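Local coordinates for protein diguanylate cyclase (Vibrio cholerae serotype O1, PDB 6EIB) that catalyses the condensation of two GTP molecules into the second messenger cyclic di-GMP, with release of diphosphate, and takes part in biofilm formation, at residues Asp46-Gly49 / His50-Asp54; Leu57-Leu60 / Ala61-Gln65; Thr93-His96 / Leu97-Ile101. All blocks are in the same frame, centred on the assembly; numbering follows the deposited sequence.

Interaction 1. Residues Asp46-Gly49 / His50-Asp54; sequences DQFG and HDKGD
Phe48 O accepts hydrogen bonds from two waters, and each water in turn accepts one from Lys52. The first water lies 3.0 Å from Phe48 O and accepts from the lysine ammonium, at 2.9 Å from Lys52 NZ. A second water, also 3.0 Å from Phe48 O, accepts from the backbone, 2.9 Å from Lys52 N. One carbonyl at the end of helix 41-48 is thus tied through solvent to both ends of the same lysine. The lysine chain, extended beyond CG, runs alongside the bridged carbonyl and brushes the phenylalanine on its way: Lys52 CD comes within 3.8 Å of Phe48 CB and approaches the ring obliquely. Beyond the contact the Phe48 ring meets that of Phe111, which Lys52 also touches.

Gly49 makes the direct hydrogen-bonded link. Its O receives Gly53 N at 3.0 Å, nearly straight at 164° and in the carbonyl plane, which is the opening i to i+4 bond of helix 50-67; Lys52 N adds only a weak bond to the same oxygen. Gly49 leaves the helical region with a positive phi (95°), and glycine, having no CB, avoids a clash there with the preceding carbonyl O. The result is a tight helix-to-helix corner on the surface of the GGDEF domain, at a glycine that follows helix 41-48 and N-caps helix 50-67.

Interaction 2. Residues Leu57-Leu60 / Ala61-Gln65; sequences LCFL and AKLFQ
Leu60 and Phe64, one turn apart on helix 50-67 of the GGDEF domain, make the tightest side-chain contact of this amphipathic segment. The isobutyl group of Leu60 meets the far end of the phenylalanine ring: Leu60 CD1 is 3.4 Å from Phe64 CE1, and Leu60 CG is 3.5 Å from Phe64 CZ. With Phe64 CG anti to its own carbonyl carbon (chi1 -65°), the ring turns back along the helix, and one face comes to lie over Leu60 O, which sits 3.3 Å above the ring plane toward the rim. The same oxygen accepts Phe64 N at 3.0 Å, so backbone and side chain of one residue both close on it.

On the neighbouring flank Leu63 CD2 approaches Phe59 CE2 to 4.0 Å. The CB of Phe59 points away from the next turn, but a chi1 of 175° places CG beside the carbonyl carbon and carries the ring along the helix, where it and the Leu63 methyl meet obliquely.

The second shell comes from the sheet, the neighbouring helix and the residues just after that helix. Phe82 meets the Phe64 ring edge-to-face and also touches Leu60, while Ile38, a magnesium-site residue by similarity, lies against Leu57 and Leu60. Phe105 of helix 91-107 touches Leu60 and Leu63. The Phe59 ring is stacked with His108 and edge-to-face with Phe110.

On the exposed side, Lys62 bends at chi3 and chi4 and curls back over the preceding turn, bringing Lys62 NZ to 3.8 Å from Cys58 CB.

Interaction 3. Residues Thr93-His96 / Leu97-Ile101; sequences TAFH and LAEQI
Phe95 has CG anti to its backbone N, whereas Glu99 has CG beside its N and a second bend at chi2 (-70°); together these torsions set the two side chains next to each other, pointing the same way. Glu99 CG then stands over one face of the Phe95 ring, 4.2 Å from the centroid and 26° off the ring normal, a CH-pi contact. The carboxylate continues across the far end of the ring, with Glu99 OE2 3.5 Å from Phe95 CZ and its plane turned 80° from that of the ring. The other oxygen, Glu99 OE1, forms a salt bridge with Arg102 NE, which probably limits the rotation of the carboxylate.

Helix 91-107 packs on the central sheet of the GGDEF domain. Phe95 reaches Val123, Cys155 and Ile157 on strands 119-125 and 154-157, while Ala94 and Ala98 present small side chains to Val123. Underneath the Phe95-Glu99 pair, Glu99 N bonds Phe95 O at 2.9 Å. One residue position back, Ala98 N reaches Ala94 O at 2.8 Å.

Along the chain the three contacts come in series, neither nested nor crossed, and each joins adjoining segments, so none closes a long loop. Interaction 1 sits at the corner from helix 41-48 into helix 50-67. Interaction 2 lies farther along that second helix, its centre 16 Å from that of interaction 1. After strands 73-76 and 81-87 the chain enters helix 91-107, which carries interaction 3. Interactions 2 and 3 meet through Ile101: its CG2 lies 3.7 Å from Phe64 CE1 and 4.0 Å from Leu60 CD1, joining helices 50-67 and 91-107 beside the central sheet. Interaction 1 remains about 14 Å from interaction 3 at the nearest atoms.

Interaction 1. Residues Asp46-Gly49 / His50-Asp54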
# COMPACT_ATOMS: atom_id res chain seq x y z
N ASP A 46 7.70 11.68 16.68
CA ASP A 46 8.17 12.06 18.03
C ASP A 46 9.55 12.68 17.98
O ASP A 46 9.81 13.66 18.67
CB ASP A 46 8.20 10.84 18.95
CG ASP A 46 6.82 10.36 19.32
OD1 ASP A 46 5.83 11.10 19.08
OD2 ASP A 46 6.73 9.19 19.75
N GLN A 47 10.41 12.14 17.13
CA GLN A 47 11.81 12.57 17.10
C GLN A 47 12.08 13.71 16.11
O GLN A 47 12.93 14.56 16.37
CB GLN A 47 12.73 11.39 16.73
CG GLN A 47 14.22 11.77 16.66
CD GLN A 47 15.11 10.66 16.13
OE1 GLN A 47 14.63 9.58 15.75
NE2 GLN A 47 16.42 10.91 16.11
N PHE A 48 11.31 13.78 15.04
CA PHE A 48 11.59 14.78 14.01
C PHE A 48 10.46 15.77 13.82
O PHE A 48 10.65 16.81 13.19
CB PHE A 48 11.86 14.09 12.67
CG PHE A 48 13.03 13.17 12.69
CD1 PHE A 48 14.31 13.67 12.47
CD2 PHE A 48 12.86 11.81 12.93
CE1 PHE A 48 15.41 12.82 12.49
CE2 PHE A 48 13.95 10.96 12.96
CZ PHE A 48 15.23 11.46 12.75
N GLY A 49 9.29 15.49 14.38
CA GLY A 49 8.21 16.44 14.23
C GLY A 49 7.29 16.13 13.08
O GLY A 49 7.63 15.38 12.16
N HIS A 50 6.10 16.71 13.17
CA HIS A 50 5.00 16.46 12.25
C HIS A 50 5.28 16.85 10.80
O HIS A 50 4.83 16.18 9.86
CB HIS A 50 3.76 17.21 12.76
CG HIS A 50 2.53 16.99 11.94
ND1 HIS A 50 1.67 15.93 12.16
CD2 HIS A 50 2.02 17.68 10.90
CE1 HIS A 50 0.68 15.99 11.29
NE2 HIS A 50 0.86 17.04 10.51
N ASP A 51 6.04 17.92 10.59
CA ASP A 51 6.32 18.35 9.22
C ASP A 51 7.23 17.36 8.52
O ASP A 51 7.05 17.08 7.33
CB ASP A 51 6.93 19.75 9.21
CG ASP A 51 5.91 20.84 9.43
OD1 ASP A 51 4.71 20.50 9.54
OD2 ASP A 51 6.31 22.02 9.52
N LYS A 52 8.17 16.79 9.27
CA LYS A 52 9.08 15.80 8.70
C LYS A 52 8.40 14.45 8.50
O LYS A 52 8.65 13.77 7.50
CB LYS A 52 10.32 15.68 9.57
CG LYS A 52 11.33 16.71 9.15
CD LYS A 52 12.58 16.68 9.97
CE LYS A 52 13.45 17.87 9.62
NZ LYS A 52 14.78 17.74 10.24
N GLY A 53 7.53 14.09 9.44
CA GLY A 53 6.71 12.90 9.27
C GLY A 53 5.93 13.02 7.97
O GLY A 53 5.84 12.07 7.20
N ASP A 54 5.38 14.21 7.73
CA ASP A 54 4.66 14.49 6.50
C ASP A 54 5.52 14.38 5.24
O ASP A 54 5.01 14.00 4.18
CB ASP A 54 4.03 15.88 6.59
CG ASP A 54 2.75 15.88 7.42
OD1 ASP A 54 2.42 14.81 7.97
OD2 ASP A 54 2.12 16.95 7.54
O HOH W 1 13.51 17.64 12.79
O HOH W 2 8.84 18.48 11.52

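Interaction 2. Residues Leu57-Leu60 / Ala61-Gln65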
# COMPACT_ATOMS: atom_id res chain seq x y z
N LEU A 57 5.64 10.72 4.32
CA LEU A 57 4.38 10.33 3.68
C LEU A 57 4.39 10.80 2.22
O LEU A 57 4.04 10.06 1.31
CB LEU A 57 3.19 10.94 4.41
CG LEU A 57 2.95 10.54 5.87
CD1 LEU A 57 1.89 11.41 6.50
CD2 LEU A 57 2.57 9.10 5.95
N CYS A 58 4.85 12.03 2.01
CA CYS A 58 4.89 12.58 0.67
C CYS A 58 5.83 11.84 -0.26
O CYS A 58 5.46 11.55 -1.40
CB CYS A 58 5.29 14.05 0.73
SG CYS A 58 3.93 15.09 1.24
N PHE A 59 7.03 11.53 0.23
CA PHE A 59 7.99 10.73 -0.52
C PHE A 59 7.42 9.35 -0.86
O PHE A 59 7.64 8.85 -1.97
CB PHE A 59 9.29 10.56 0.27
CG PHE A 59 10.28 9.65 -0.41
CD1 PHE A 59 11.13 10.13 -1.39
CD2 PHE A 59 10.31 8.29 -0.11
CE1 PHE A 59 12.02 9.28 -2.04
CE2 PHE A 59 11.19 7.43 -0.76
CZ PHE A 59 12.03 7.93 -1.73
N LEU A 60 6.69 8.74 0.07
CA LEU A 60 6.12 7.41 -0.17
C LEU A 60 5.09 7.48 -1.28
O LEU A 60 5.04 6.59 -2.17
CB LEU A 60 5.48 6.84 1.10
CG LEU A 60 4.87 5.45 0.92
CD1 LEU A 60 5.89 4.45 0.41
CD2 LEU A 60 4.22 4.92 2.25
N ALA A 61 4.27 8.52 -1.25
CA ALA A 61 3.29 8.73 -2.31
C ALA A 61 3.99 8.95 -3.65
O ALA A 61 3.58 8.36 -4.66
CB ALA A 61 2.40 9.92 -1.99
N LYS A 62 5.04 9.77 -3.66
CA LYS A 62 5.81 9.99 -4.89
C LYS A 62 6.38 8.66 -5.38
O LYS A 62 6.34 8.34 -6.57
CB LYS A 62 6.94 10.99 -4.68
CG LYS A 62 6.50 12.43 -4.50
CD LYS A 62 7.69 13.42 -4.48
CE LYS A 62 8.59 13.32 -3.23
NZ LYS A 62 7.94 13.88 -2.00
N LEU A 63 6.83 7.86 -4.43
CA LEU A 63 7.41 6.56 -4.72
C LEU A 63 6.42 5.61 -5.40
O LEU A 63 6.81 4.90 -6.35
CB LEU A 63 7.91 5.91 -3.42
CG LEU A 63 8.79 4.66 -3.54
CD1 LEU A 63 9.99 4.91 -4.51
CD2 LEU A 63 9.27 4.20 -2.15
N PHE A 64 5.15 5.64 -4.98
CA PHE A 64 4.14 4.79 -5.60
C PHE A 64 4.08 5.07 -7.11
O PHE A 64 4.07 4.14 -7.92
CB PHE A 64 2.76 5.01 -5.00
CG PHE A 64 2.64 4.63 -3.55
CD1 PHE A 64 3.52 3.72 -2.98
CD2 PHE A 64 1.61 5.15 -2.78
CE1 PHE A 64 3.39 3.35 -1.64
CE2 PHE A 64 1.47 4.79 -1.44
CZ PHE A 64 2.35 3.89 -0.87
N GLN A 65 4.01 6.35 -7.45
CA GLN A 65 3.97 6.79 -8.85
C GLN A 65 5.17 6.33 -9.68
O GLN A 65 5.01 5.88 -10.81
CB GLN A 65 3.89 8.31 -8.93
CG GLN A 65 2.57 8.94 -8.53
CD GLN A 65 2.63 10.47 -8.61
OE1 GLN A 65 2.60 11.16 -7.59
NE2 GLN A 65 2.77 11.00 -9.83

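Interaction 3. Residues Thr93-His96 / Leu97-Ile101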
# COMPACT_ATOMS: atom_id res chain seq x y z
N THR A 93 2.17 -9.85 -9.78
CA THR A 93 2.71 -8.60 -10.29
C THR A 93 2.62 -7.56 -9.17
O THR A 93 3.61 -6.89 -8.86
CB THR A 93 1.93 -8.13 -11.52
OG1 THR A 93 1.98 -9.16 -12.52
CG2 THR A 93 2.52 -6.84 -12.08
N ALA A 94 1.48 -7.52 -8.49
CA ALA A 94 1.31 -6.59 -7.37
C ALA A 94 2.32 -6.87 -6.26
O ALA A 94 2.85 -5.94 -5.66
CB ALA A 94 -0.13 -6.67 -6.81
N PHE A 95 2.59 -8.14 -5.99
CA PHE A 95 3.54 -8.50 -4.96
C PHE A 95 4.93 -7.96 -5.34
O PHE A 95 5.62 -7.33 -4.52
CB PHE A 95 3.58 -10.01 -4.78
CG PHE A 95 4.54 -10.46 -3.73
CD1 PHE A 95 4.22 -10.36 -2.37
CD2 PHE A 95 5.79 -10.95 -4.08
CE1 PHE A 95 5.13 -10.77 -1.39
CE2 PHE A 95 6.70 -11.36 -3.10
CZ PHE A 95 6.37 -11.27 -1.76
N HIS A 96 5.31 -8.17 -6.59
CA HIS A 96 6.59 -7.68 -7.05
C HIS A 96 6.68 -6.16 -6.92
O HIS A 96 7.68 -5.63 -6.45
CB HIS A 96 6.84 -8.09 -8.49
CG HIS A 96 7.06 -9.56 -8.66
ND1 HIS A 96 7.69 -10.33 -7.71
CD2 HIS A 96 6.79 -10.39 -9.70
CE1 HIS A 96 7.78 -11.58 -8.14
NE2 HIS A 96 7.24 -11.64 -9.35
N LEU A 97 5.62 -5.45 -7.30
CA LEU A 97 5.59 -4.01 -7.13
C LEU A 97 5.71 -3.64 -5.66
O LEU A 97 6.44 -2.70 -5.29
CB LEU A 97 4.31 -3.44 -7.70
CG LEU A 97 4.20 -3.61 -9.22
CD1 LEU A 97 2.82 -3.17 -9.67
CD2 LEU A 97 5.34 -2.86 -9.97
N ALA A 98 5.01 -4.39 -4.83
CA ALA A 98 5.06 -4.07 -3.41
C ALA A 98 6.47 -4.20 -2.88
O ALA A 98 6.91 -3.34 -2.10
CB ALA A 98 4.10 -4.95 -2.64
N GLU A 99 7.18 -5.25 -3.29
CA GLU A 99 8.55 -5.47 -2.84
C GLU A 99 9.50 -4.35 -3.28
O GLU A 99 10.41 -3.98 -2.52
CB GLU A 99 9.09 -6.81 -3.35
CG GLU A 99 8.63 -8.06 -2.61
CD GLU A 99 9.21 -8.18 -1.18
OE1 GLU A 99 9.98 -7.32 -0.72
OE2 GLU A 99 8.91 -9.19 -0.52
N GLN A 100 9.31 -3.87 -4.51
CA GLN A 100 10.11 -2.77 -5.04
C GLN A 100 9.86 -1.49 -4.22
O GLN A 100 10.79 -0.75 -3.92
CB GLN A 100 9.80 -2.52 -6.52
CG GLN A 100 10.29 -3.62 -7.45
CD GLN A 100 10.05 -3.28 -8.90
OE1 GLN A 100 9.06 -2.64 -9.24
NE2 GLN A 100 10.95 -3.71 -9.78
N ILE A 101 8.60 -1.23 -3.89
CA ILE A 101 8.29 -0.08 -3.06
C ILE A 101 8.97 -0.23 -1.67
O ILE A 101 9.55 0.74 -1.17
CB ILE A 101 6.76 0.09 -2.88
CG1 ILE A 101 6.11 0.46 -4.20
CG2 ILE A 101 6.40 1.15 -1.78
CD1 ILE A 101 4.64 0.12 -4.22